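Local coordinates for protein 4-alpha-glucanotransferase (Streptococcus agalactiae, PDB 6M6T) that is an amylomaltase of the TIM-barrel clan that holds glycan ligands in two pockets, at residues A[60-65]-A[144-149]; A[150-155]-A[175-180]; A[274-279]-A[321-326]; A[296-301]-A[357-362]. One frame throughout, in Å; residues are numbered along the deposited sequence.

Contact 1. Residues A[60-65]-A[144-149]; sequences QSFSAV and AEFMAI. With AC1 (4,6-dideoxy-4-{[(1S,4R,5S,6S)-4,5,6-trihydroxy-3-(hydroxymethyl)cyclohex-2-en-1-yl]amino}-alpha-D-glucopyranose), chain I.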
# COMPACT_ATOMS: atom_id res chain seq x y z
N GLN A 60 -4.36 2.36 7.04
CA GLN A 60 -4.78 2.93 8.33
C GLN A 60 -3.54 2.93 9.24
O GLN A 60 -3.36 2.06 10.10
CB GLN A 60 -5.92 2.11 8.94
CG GLN A 60 -6.56 2.67 10.16
CD GLN A 60 -7.77 1.86 10.56
OE1 GLN A 60 -8.54 1.44 9.71
NE2 GLN A 60 -7.93 1.63 11.87
N SER A 61 -2.72 3.97 9.12
CA SER A 61 -1.32 3.89 9.51
C SER A 61 -0.96 4.95 10.53
O SER A 61 -1.44 6.08 10.47
CB SER A 61 -0.39 4.06 8.29
OG SER A 61 -0.03 2.80 7.73
N PHE A 62 -0.07 4.56 11.45
CA PHE A 62 0.45 5.48 12.45
C PHE A 62 1.15 6.69 11.82
O PHE A 62 1.28 7.72 12.48
CB PHE A 62 1.44 4.76 13.38
CG PHE A 62 0.83 3.61 14.15
CD1 PHE A 62 -0.48 3.66 14.60
CD2 PHE A 62 1.58 2.46 14.41
CE1 PHE A 62 -1.04 2.59 15.30
CE2 PHE A 62 1.02 1.39 15.11
CZ PHE A 62 -0.29 1.45 15.55
N SER A 63 1.61 6.58 10.57
CA SER A 63 2.23 7.72 9.90
C SER A 63 2.17 7.51 8.40
O SER A 63 2.20 6.38 7.92
CB SER A 63 3.69 7.94 10.33
OG SER A 63 4.38 8.83 9.45
N ALA A 64 2.10 8.62 7.68
CA ALA A 64 2.05 8.60 6.22
C ALA A 64 3.40 8.31 5.55
O ALA A 64 3.44 8.23 4.32
CB ALA A 64 1.52 9.94 5.71
N VAL A 65 4.50 8.21 6.31
CA VAL A 65 5.83 8.07 5.72
C VAL A 65 6.66 6.99 6.40
O VAL A 65 7.66 6.53 5.83
CB VAL A 65 6.64 9.38 5.78
CG1 VAL A 65 6.09 10.38 4.79
CG2 VAL A 65 6.67 9.93 7.19
N ALA A 144 8.86 8.93 16.19
CA ALA A 144 9.45 8.00 17.15
C ALA A 144 8.94 8.31 18.56
O ALA A 144 8.69 7.39 19.36
CB ALA A 144 10.98 8.07 17.08
N GLU A 145 8.75 9.59 18.86
CA GLU A 145 8.15 9.95 20.14
C GLU A 145 6.69 9.51 20.19
O GLU A 145 6.22 9.05 21.23
CB GLU A 145 8.28 11.45 20.40
CG GLU A 145 9.72 11.89 20.54
CD GLU A 145 9.90 13.40 20.54
OE1 GLU A 145 8.90 14.11 20.81
OE2 GLU A 145 11.04 13.87 20.27
N PHE A 146 5.96 9.64 19.08
CA PHE A 146 4.59 9.13 19.05
C PHE A 146 4.55 7.66 19.41
O PHE A 146 3.77 7.23 20.26
CB PHE A 146 3.97 9.38 17.68
CG PHE A 146 2.55 8.89 17.56
CD1 PHE A 146 1.49 9.70 17.94
CD2 PHE A 146 2.27 7.63 17.04
CE1 PHE A 146 0.17 9.27 17.81
CE2 PHE A 146 0.96 7.18 16.91
CZ PHE A 146 -0.09 8.01 17.30
N MET A 147 5.40 6.86 18.77
CA MET A 147 5.42 5.42 19.07
C MET A 147 5.85 5.15 20.50
O MET A 147 5.35 4.21 21.13
CB MET A 147 6.34 4.68 18.09
CG MET A 147 5.81 4.64 16.67
SD MET A 147 4.18 3.87 16.47
CE MET A 147 4.29 2.48 17.63
N ALA A 148 6.77 5.95 21.04
CA ALA A 148 7.19 5.74 22.42
C ALA A 148 6.05 6.05 23.39
O ALA A 148 5.76 5.26 24.30
CB ALA A 148 8.42 6.60 22.71
N ILE A 149 5.42 7.20 23.24
CA ILE A 149 4.30 7.52 24.11
C ILE A 149 3.20 6.47 23.96
O ILE A 149 2.58 6.06 24.95
CB ILE A 149 3.79 8.94 23.83
CG1 ILE A 149 4.92 9.95 23.97
CG2 ILE A 149 2.68 9.30 24.78
CD1 ILE A 149 4.54 11.35 23.60
C1 AC1 I . -9.19 -0.51 3.29
O2 AC1 I . -11.09 -1.95 2.71
C2 AC1 I . -10.18 -1.60 3.76
C4A AC1 I . -12.33 -0.51 10.71
C3 AC1 I . -10.95 -1.17 4.97
O3 AC1 I . -11.77 -2.28 5.30
C4 AC1 I . -9.97 -0.82 6.11
N4A AC1 I . -10.56 -0.50 7.45
C5 AC1 I . -9.18 0.37 5.58
O5 AC1 I . -8.40 -0.05 4.44
C6 AC1 I . -8.25 0.89 6.67
C1B AC1 I . -10.75 -1.60 8.43
C2B AC1 I . -12.25 -1.79 8.61
O2B AC1 I . -12.87 -2.01 7.34
C3B AC1 I . -12.80 -0.51 9.25
O3B AC1 I . -14.24 -0.48 9.17
O4 AC1 I . -12.71 0.70 11.42
C5B AC1 I . -10.95 -0.76 10.79
C7B AC1 I . -10.21 -1.30 9.70
C6B AC1 I . -10.29 -0.45 12.16
O6B AC1 I . -11.14 0.43 12.93
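F62 and M147 bring their CA atoms to 8.3 Å, where the irregular loop 60-65 comes up against the side of helix 140-152. The side chains bridge this gap by apolar and sulfur contacts, with F62 as the residue the loop sends across. Its CD2 lies 3.6 Å from M147 SD. The sulfur stands 4.4 Å from the F62 ring centroid and 45° off the ring normal, so this Met-aromatic contact is an oblique one. M147 gets there by folding: its CB bond leaves the helix to one side of the loop, and bends about CB-CG and CG-SD (chi2 -58°, chi3 -39°) bring the thioether to the ring, the two side chains crossing at about a right angle. F146, one residue earlier, reaches the root of the same side chain, its CE2 4.3 Å from F62 CB. K150, a turn further along the helix, also packs on F62.

The loop has its own stays. S63 OG accepts from V65 N at 3.2 Å in an ST turn, and S61 OG is hydrogen-bonded to T50 OG1 and P58 O. At the other end of the segment Q60 extends into the glycan pocket, where its OE1 comes to 3.1 Å from C6 of AC1 (chain I).

Contact between the segments is thus dispersive, a polarisable sulfur and two phenyl groups with no charged or polar pair between them. This apolar, sulfur-aromatic packing anchors the loop on the helix two residues along the chain from Q60, which lines the pocket.

Contact 2. Residues A[150-155]-A[175-180]; sequences KEHFGN and AGYRQK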
# COMPACT_ATOMS: atom_id res chain seq x y z
N LYS A 150 2.97 5.99 22.74
CA LYS A 150 1.94 4.98 22.52
C LYS A 150 2.26 3.71 23.30
O LYS A 150 1.38 3.10 23.91
CB LYS A 150 1.81 4.69 21.03
CG LYS A 150 0.77 3.63 20.68
CD LYS A 150 0.47 3.63 19.19
CE LYS A 150 -0.68 2.68 18.86
NZ LYS A 150 -1.95 3.07 19.52
N GLU A 151 3.53 3.31 23.28
CA GLU A 151 3.90 2.09 23.97
C GLU A 151 3.82 2.28 25.47
O GLU A 151 3.38 1.36 26.18
CB GLU A 151 5.30 1.64 23.51
CG GLU A 151 5.25 0.80 22.22
CD GLU A 151 6.58 0.70 21.45
OE1 GLU A 151 7.63 1.19 21.94
OE2 GLU A 151 6.59 0.10 20.34
N HIS A 152 4.17 3.47 25.98
CA HIS A 152 4.09 3.72 27.42
C HIS A 152 2.66 3.51 27.91
O HIS A 152 2.44 2.82 28.91
CB HIS A 152 4.57 5.13 27.79
CG HIS A 152 4.37 5.48 29.24
ND1 HIS A 152 4.29 6.79 29.69
CD2 HIS A 152 4.24 4.70 30.34
CE1 HIS A 152 4.12 6.79 31.00
NE2 HIS A 152 4.08 5.54 31.42
N PHE A 153 1.69 4.07 27.20
CA PHE A 153 0.29 3.96 27.57
C PHE A 153 -0.31 2.62 27.20
O PHE A 153 -1.54 2.49 27.14
CB PHE A 153 -0.52 5.10 26.93
CG PHE A 153 -0.21 6.43 27.53
CD1 PHE A 153 -0.22 6.60 28.91
CD2 PHE A 153 0.12 7.51 26.73
CE1 PHE A 153 0.08 7.82 29.48
CE2 PHE A 153 0.42 8.73 27.30
CZ PHE A 153 0.40 8.88 28.67
N GLY A 154 0.55 1.63 26.95
CA GLY A 154 0.11 0.28 26.69
C GLY A 154 -0.43 0.05 25.31
O GLY A 154 -1.41 -0.70 25.16
N ASN A 155 0.18 0.66 24.28
CA ASN A 155 -0.27 0.53 22.90
C ASN A 155 -1.75 0.86 22.79
O ASN A 155 -2.54 0.10 22.22
CB ASN A 155 -0.00 -0.87 22.35
CG ASN A 155 1.46 -1.14 22.10
OD1 ASN A 155 2.21 -0.26 21.63
ND2 ASN A 155 1.89 -2.36 22.39
N ALA A 175 8.63 18.03 26.90
CA ALA A 175 9.99 17.95 27.40
C ALA A 175 10.12 16.91 28.51
O ALA A 175 11.21 16.36 28.70
CB ALA A 175 10.48 19.32 27.88
N GLY A 176 9.02 16.61 29.22
CA GLY A 176 9.08 15.53 30.20
C GLY A 176 9.09 14.15 29.57
O GLY A 176 9.86 13.27 29.98
N TYR A 177 8.26 13.94 28.55
CA TYR A 177 8.16 12.62 27.94
C TYR A 177 9.37 12.28 27.08
O TYR A 177 9.72 11.10 26.94
CB TYR A 177 6.88 12.53 27.13
CG TYR A 177 5.69 12.14 27.96
CD1 TYR A 177 5.07 13.07 28.79
CD2 TYR A 177 5.19 10.86 27.93
CE1 TYR A 177 3.98 12.71 29.55
CE2 TYR A 177 4.10 10.49 28.68
CZ TYR A 177 3.50 11.42 29.49
OH TYR A 177 2.43 11.03 30.25
N ARG A 178 9.98 13.28 26.48
CA ARG A 178 11.13 13.00 25.60
C ARG A 178 12.38 12.78 26.42
O ARG A 178 13.38 12.43 25.82
CB ARG A 178 11.41 14.18 24.68
CG ARG A 178 10.17 14.72 24.01
CD ARG A 178 10.67 15.97 23.35
NE ARG A 178 9.68 16.33 22.37
CZ ARG A 178 9.61 17.52 21.83
NH1 ARG A 178 10.50 18.43 22.17
NH2 ARG A 178 8.68 17.77 20.93
N GLN A 179 12.34 13.07 27.70
CA GLN A 179 13.51 12.95 28.61
C GLN A 179 13.34 11.64 29.36
O GLN A 179 14.32 10.96 29.61
CB GLN A 179 13.40 14.08 29.62
CG GLN A 179 14.71 14.63 30.18
CD GLN A 179 14.48 15.45 31.42
OE1 GLN A 179 13.44 16.09 31.59
NE2 GLN A 179 15.44 15.42 32.33
N LYS A 180 12.10 11.38 29.75
CA LYS A 180 11.68 10.20 30.48
C LYS A 180 11.69 8.95 29.59
O LYS A 180 11.80 7.83 30.12
CB LYS A 180 10.31 10.50 31.13
CG LYS A 180 9.35 9.34 31.40
CD LYS A 180 7.88 9.83 31.47
CE LYS A 180 6.90 8.66 31.55
NZ LYS A 180 7.30 7.70 32.64
O HOH W 1 5.22 5.66 34.14
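H152 and Y177, whose CA atoms are 9.8 Å apart, mark where the C-terminal end of helix 140-152 passes the last turns of helix 171-180. The first of these helices ends in a Schellman motif with G154, at positive phi, as its C-prime residue: G154 N bonds to E151 O at 2.9 Å, and N155 N bonds weakly to K150 O.

Y177 is the shared partner. Its CE2 sits at the edge of the H152 imidazole, close to that ring's plane and 3.8 Å from H152 ND1, while its OH comes to 3.4 Å from F153 CZ. The Y177 side chain crosses those of H152 and F153 at about a right angle. Although the CB bond of F153 does not aim at the other helix, the ring reaches it with CZ. The tyrosine hydroxyl is hydrogen-bonded to D163 OD2, which fixes the far end of the ring.

On the exposed side, K180 lays CE beside H152 CE1 at 3.4 Å. Its chain is extended until a final bend (chi4 50°) swings NZ off the imidazole toward a water shared by the two side chains. That water lies 3.0 Å from H152 NE2 and accepts a weak hydrogen bond from K180 NZ at 3.3 Å.

Contact 3. Residues A[274-279]-A[321-326]; sequences SDFDWW and PAPGPE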
# COMPACT_ATOMS: atom_id res chain seq x y z
N SER A 274 -3.46 26.83 3.16
CA SER A 274 -2.05 26.60 3.44
C SER A 274 -1.26 26.24 2.19
O SER A 274 -0.09 25.83 2.30
CB SER A 274 -1.85 25.52 4.51
OG SER A 274 -2.53 24.31 4.21
N ASP A 275 -1.87 26.41 1.00
CA ASP A 275 -1.23 26.14 -0.28
C ASP A 275 -0.91 24.65 -0.45
O ASP A 275 0.01 24.30 -1.18
CB ASP A 275 0.02 27.00 -0.45
CG ASP A 275 0.38 27.19 -1.89
OD1 ASP A 275 -0.36 26.66 -2.75
OD2 ASP A 275 1.40 27.86 -2.18
N PHE A 276 -1.65 23.79 0.24
CA PHE A 276 -1.47 22.34 0.18
C PHE A 276 -0.06 21.88 0.57
O PHE A 276 0.40 20.81 0.17
CB PHE A 276 -1.86 21.82 -1.20
CG PHE A 276 -3.25 22.16 -1.61
CD1 PHE A 276 -4.31 21.35 -1.24
CD2 PHE A 276 -3.50 23.27 -2.40
CE1 PHE A 276 -5.60 21.65 -1.63
CE2 PHE A 276 -4.79 23.57 -2.79
CZ PHE A 276 -5.84 22.75 -2.39
N ASP A 277 0.63 22.68 1.40
CA ASP A 277 1.96 22.38 1.91
C ASP A 277 2.15 20.89 2.20
O ASP A 277 3.04 20.22 1.64
CB ASP A 277 2.17 23.23 3.18
CG ASP A 277 3.62 23.21 3.72
OD1 ASP A 277 4.20 22.12 4.00
OD2 ASP A 277 4.17 24.33 3.90
N TRP A 278 1.27 20.34 3.03
CA TRP A 278 1.44 18.97 3.48
C TRP A 278 1.34 17.98 2.33
O TRP A 278 2.08 16.99 2.28
CB TRP A 278 0.41 18.65 4.56
CG TRP A 278 0.54 17.28 5.16
CD1 TRP A 278 1.59 16.79 5.90
CD2 TRP A 278 -0.43 16.23 5.10
NE1 TRP A 278 1.33 15.50 6.29
CE2 TRP A 278 0.09 15.13 5.81
CE3 TRP A 278 -1.70 16.11 4.50
CZ2 TRP A 278 -0.61 13.93 5.94
CZ3 TRP A 278 -2.39 14.91 4.64
CH2 TRP A 278 -1.84 13.85 5.35
N TRP A 279 0.43 18.23 1.39
CA TRP A 279 0.26 17.33 0.25
C TRP A 279 1.45 17.38 -0.69
O TRP A 279 1.84 16.36 -1.26
CB TRP A 279 -1.02 17.69 -0.49
CG TRP A 279 -2.24 17.09 0.09
CD1 TRP A 279 -3.28 17.75 0.69
CD2 TRP A 279 -2.58 15.69 0.13
NE1 TRP A 279 -4.24 16.85 1.09
CE2 TRP A 279 -3.83 15.59 0.76
CE3 TRP A 279 -1.95 14.53 -0.30
CZ2 TRP A 279 -4.46 14.36 0.97
CZ3 TRP A 279 -2.57 13.32 -0.10
CH2 TRP A 279 -3.81 13.25 0.54
N PRO A 321 -17.30 18.16 -0.93
CA PRO A 321 -16.38 18.58 -2.01
C PRO A 321 -14.95 18.80 -1.54
O PRO A 321 -14.70 19.54 -0.59
CB PRO A 321 -17.01 19.89 -2.49
CG PRO A 321 -17.62 20.47 -1.25
CD PRO A 321 -18.03 19.31 -0.36
N ALA A 322 -14.03 18.18 -2.21
CA ALA A 322 -12.61 18.43 -2.04
C ALA A 322 -12.08 19.25 -3.22
O ALA A 322 -12.60 19.15 -4.33
CB ALA A 322 -11.83 17.11 -1.95
N PRO A 323 -11.03 20.06 -3.01
CA PRO A 323 -10.54 20.97 -4.07
C PRO A 323 -9.47 20.34 -4.97
O PRO A 323 -8.35 20.85 -5.10
CB PRO A 323 -9.97 22.12 -3.25
CG PRO A 323 -9.39 21.42 -2.07
CD PRO A 323 -10.34 20.30 -1.74
N GLY A 324 -9.83 19.23 -5.62
CA GLY A 324 -8.91 18.50 -6.47
C GLY A 324 -8.14 19.33 -7.47
O GLY A 324 -6.90 19.32 -7.51
N PRO A 325 -8.87 20.05 -8.34
CA PRO A 325 -8.21 20.88 -9.36
C PRO A 325 -7.10 21.80 -8.83
O PRO A 325 -6.00 21.82 -9.40
CB PRO A 325 -9.38 21.69 -9.94
CG PRO A 325 -10.55 20.78 -9.78
CD PRO A 325 -10.33 19.97 -8.54
N GLU A 326 -7.37 22.54 -7.75
CA GLU A 326 -6.36 23.44 -7.20
C GLU A 326 -5.15 22.66 -6.68
O GLU A 326 -4.00 23.03 -6.95
CB GLU A 326 -6.96 24.30 -6.07
CG GLU A 326 -8.14 25.17 -6.49
CD GLU A 326 -9.42 24.36 -6.69
OE1 GLU A 326 -10.29 24.76 -7.51
OE2 GLU A 326 -9.53 23.30 -6.03
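F276 meets P323 and E326 at the N-terminal ends of two neighbouring helices of the TIM barrel, 277-289 and 324-335, which lead into the adjacent parallel strands 292-295 and 340-342. The closest CA pair is F276 with E326, at 8.9 Å. A Schellman motif ends helix 268-273, with D275 as C-prime residue and F276 N bonded to H271 O. A type I' turn from S274 to D277 overlaps it, and F276 takes the N-cap position of the next helix.

The phenyl group is thrown toward the second segment with CG opposite the carbonyl carbon (chi1 -57°). It presents its edge to the proline: P323 CG lies near the ring plane and is 3.8 Å from F276 CZ. E326 approaches the neighbouring rim obliquely, with CB 4.0 Å from F276 CE2. The glutamate uses its aliphatic root here, because a bend about CB-CG (chi2 75°) turns the carboxylate off; the carboxylate and phenyl planes are 19° apart but do not stack.

P323 stands at the N-cap of helix 324-335 and at the centre of an inverse gamma turn, whose G324 N to A322 O bond is weak. W268 also packs against P323, while L327 and T330 of helix 324-335 also touch F276. A salt bridge from D275 to K334 joins the same two parts of the chain. P323 CG faces the CE1-CZ bond of the ring, being 3.8 Å from F276 CE1 as well.

Contact 4. Residues A[296-301]-A[357-362]; sequences DHFKGF and AGTGFP. With ASO (1,5-anhydro-D-glucitol), chain B; AC1 (4,6-dideoxy-4-{[(1S,4R,5S,6S)-4,5,6-trihydroxy-3-(hydroxymethyl)cyclohex-2-en-1-yl]amino}-alpha-D-glucopyranose), chain J.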
# COMPACT_ATOMS: atom_id res chain seq x y z
N ASP A 296 -4.17 6.28 -4.08
CA ASP A 296 -5.37 5.49 -3.86
C ASP A 296 -6.58 6.41 -3.80
O ASP A 296 -6.47 7.58 -3.43
CB ASP A 296 -5.27 4.69 -2.56
CG ASP A 296 -6.42 3.71 -2.40
OD1 ASP A 296 -6.96 3.30 -3.43
OD2 ASP A 296 -6.81 3.34 -1.26
N HIS A 297 -7.74 5.86 -4.17
CA HIS A 297 -9.04 6.51 -3.99
C HIS A 297 -9.06 7.94 -4.52
O HIS A 297 -9.29 8.92 -3.80
CB HIS A 297 -9.45 6.49 -2.52
CG HIS A 297 -10.87 6.87 -2.29
ND1 HIS A 297 -11.92 6.12 -2.77
CD2 HIS A 297 -11.43 7.90 -1.61
CE1 HIS A 297 -13.06 6.67 -2.40
NE2 HIS A 297 -12.79 7.75 -1.69
N PHE A 298 -8.79 8.04 -5.83
CA PHE A 298 -8.75 9.32 -6.51
C PHE A 298 -10.08 10.06 -6.41
O PHE A 298 -10.11 11.30 -6.42
CB PHE A 298 -8.35 9.07 -7.98
CG PHE A 298 -7.68 10.23 -8.64
CD1 PHE A 298 -6.42 10.64 -8.23
CD2 PHE A 298 -8.31 10.91 -9.67
CE1 PHE A 298 -5.80 11.71 -8.84
CE2 PHE A 298 -7.71 11.97 -10.29
CZ PHE A 298 -6.45 12.38 -9.88
N LYS A 299 -11.18 9.31 -6.30
CA LYS A 299 -12.49 9.92 -6.11
C LYS A 299 -12.46 10.92 -4.95
O LYS A 299 -13.07 11.99 -5.03
CB LYS A 299 -13.53 8.82 -5.85
CG LYS A 299 -14.98 9.33 -5.74
CD LYS A 299 -15.29 10.39 -6.81
CE LYS A 299 -16.56 11.09 -6.51
NZ LYS A 299 -17.51 10.06 -6.07
N GLY A 300 -11.74 10.58 -3.89
CA GLY A 300 -11.66 11.42 -2.71
C GLY A 300 -11.09 12.80 -2.94
O GLY A 300 -11.22 13.65 -2.05
N PHE A 301 -10.47 13.05 -4.10
CA PHE A 301 -9.98 14.39 -4.40
C PHE A 301 -11.00 15.23 -5.16
O PHE A 301 -10.81 16.44 -5.29
CB PHE A 301 -8.65 14.30 -5.17
CG PHE A 301 -7.55 13.76 -4.33
CD1 PHE A 301 -6.81 14.60 -3.52
CD2 PHE A 301 -7.29 12.39 -4.29
CE1 PHE A 301 -5.80 14.11 -2.69
CE2 PHE A 301 -6.28 11.88 -3.48
CZ PHE A 301 -5.53 12.74 -2.68
N ALA A 357 -8.86 14.05 -16.67
CA ALA A 357 -8.45 14.73 -17.90
C ALA A 357 -7.49 15.89 -17.63
O ALA A 357 -6.49 16.07 -18.34
CB ALA A 357 -9.69 15.22 -18.65
N GLY A 358 -7.76 16.67 -16.58
CA GLY A 358 -6.86 17.75 -16.23
C GLY A 358 -5.48 17.29 -15.80
O GLY A 358 -4.50 18.01 -16.00
N THR A 359 -5.37 16.11 -15.19
CA THR A 359 -4.01 15.66 -14.85
C THR A 359 -3.31 14.96 -16.01
O THR A 359 -2.08 15.05 -16.12
CB THR A 359 -4.00 14.74 -13.63
OG1 THR A 359 -4.72 13.53 -13.92
CG2 THR A 359 -4.62 15.41 -12.45
N GLY A 360 -4.04 14.25 -16.87
CA GLY A 360 -3.39 13.40 -17.84
C GLY A 360 -2.72 12.17 -17.27
O GLY A 360 -2.07 11.43 -18.03
N PHE A 361 -2.84 11.92 -15.96
CA PHE A 361 -2.36 10.67 -15.39
C PHE A 361 -3.14 9.51 -15.99
O PHE A 361 -4.32 9.64 -16.32
CB PHE A 361 -2.57 10.62 -13.88
CG PHE A 361 -1.90 11.72 -13.10
CD1 PHE A 361 -0.64 12.20 -13.47
CD2 PHE A 361 -2.52 12.24 -11.97
CE1 PHE A 361 -0.03 13.20 -12.74
CE2 PHE A 361 -1.93 13.24 -11.24
CZ PHE A 361 -0.68 13.73 -11.63
N PRO A 362 -2.51 8.34 -16.11
CA PRO A 362 -3.30 7.13 -16.35
C PRO A 362 -4.27 6.83 -15.21
O PRO A 362 -4.00 7.07 -14.04
CB PRO A 362 -2.24 6.03 -16.49
CG PRO A 362 -0.90 6.72 -16.52
CD PRO A 362 -1.12 8.19 -16.57
C1 ASO B . -7.94 2.65 -0.65
C2 ASO B . -7.80 1.11 -0.62
C3 ASO B . -8.91 0.50 0.24
C4 ASO B . -8.81 1.10 1.66
C5 ASO B . -8.91 2.60 1.58
C6 ASO B . -8.55 3.18 2.95
O2 ASO B . -7.82 0.56 -1.94
O3 ASO B . -8.77 -0.96 0.28
O4 ASO B . -9.83 0.58 2.54
O5 ASO B . -7.90 3.12 0.71
O6 ASO B . -7.84 4.42 2.78
C1 AC1 J . -17.65 -1.13 -6.84
O2 AC1 J . -19.27 -0.37 -5.20
C2 AC1 J . -17.92 -0.84 -5.37
C4A AC1 J . -11.58 2.13 -3.34
C3 AC1 J . -17.01 0.27 -4.92
O3 AC1 J . -17.29 0.51 -3.55
C4 AC1 J . -15.55 -0.15 -5.10
N4A AC1 J . -14.63 0.95 -4.79
C5 AC1 J . -15.27 -0.54 -6.53
O5 AC1 J . -16.23 -1.54 -7.00
C6 AC1 J . -13.81 -1.05 -6.61
C1B AC1 J . -14.30 1.13 -3.37
C2B AC1 J . -13.94 2.57 -3.21
O2B AC1 J . -15.01 3.33 -3.78
C3B AC1 J . -12.69 2.84 -4.01
O3B AC1 J . -12.37 4.22 -3.97
O4 AC1 J . -10.39 2.29 -4.13
C5B AC1 J . -11.91 0.78 -3.11
C7B AC1 J . -13.22 0.32 -3.07
C6B AC1 J . -10.77 -0.18 -2.84
O6B AC1 J . -9.63 0.32 -3.54
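F298 reaches T359 and F361 with a single atom, CZ. T359 CG2 lies 4.4 Å from F298 CZ at the edge of that ring, near its plane. F361 CD2 is 4.5 Å from the same CZ, and here F298 CZ stands near the plane of the F361 ring, at its edge. These are loose apolar contacts, in keeping with closest CA atoms (F298 and F361) 11.0 Å apart.

The second shell sets both sides. T359 OG1 accepts from F361 N at 3.2 Å in an ST turn and is also hydrogen-bonded to L356 O; these two bonds at OG1 fix the rotation about CA-CB and so the place of CG2. Between T359 and F361, G360 takes positive phi (70°) as the helix ends, and T359 CB lies over one face of the F361 ring, toward its rim. On the other side G300 N bonds to H297 O at 3.0 Å and F301 N to F298 O, folding the backbone round F298 into tight turns.

Farther out, the same segment enters the glycan pocket. D296 OD2 is covalently bonded to C1 of ASO at 1.5 Å, and ASO O2 donates a weak bond to D296 OD1. H297 N is hydrogen-bonded to E343 OE2.

F298 thus projects away from the ligand end of the loop after strand 292-295, into a layer formed by A342 of strand 340-342, L355 and L356 of helix 350-359, and F328 of helix 324-335.

Overall arrangement
The four contacts fall into two touching pairs. Contacts 1 and 2, with centres 13 Å apart, share helix 140-152 and are joined by the E145-R178 salt bridge. Contact 1 closes before contact 2 opens, and both precede contacts 3 and 4. Those two, also 13 Å apart, alternate along the chain and meet through W279 on F301 and A322 on G300. They belong to the helices and loops around parallel strands 292-295 and 340-342 of the TIM barrel. Between the pairs, centres are 24 to 40 Å apart, and contact 2 lies farthest out, at the surface. The glycan pockets border both groups, through Q60 in contact 1 and through D296 and H297 in contact 4.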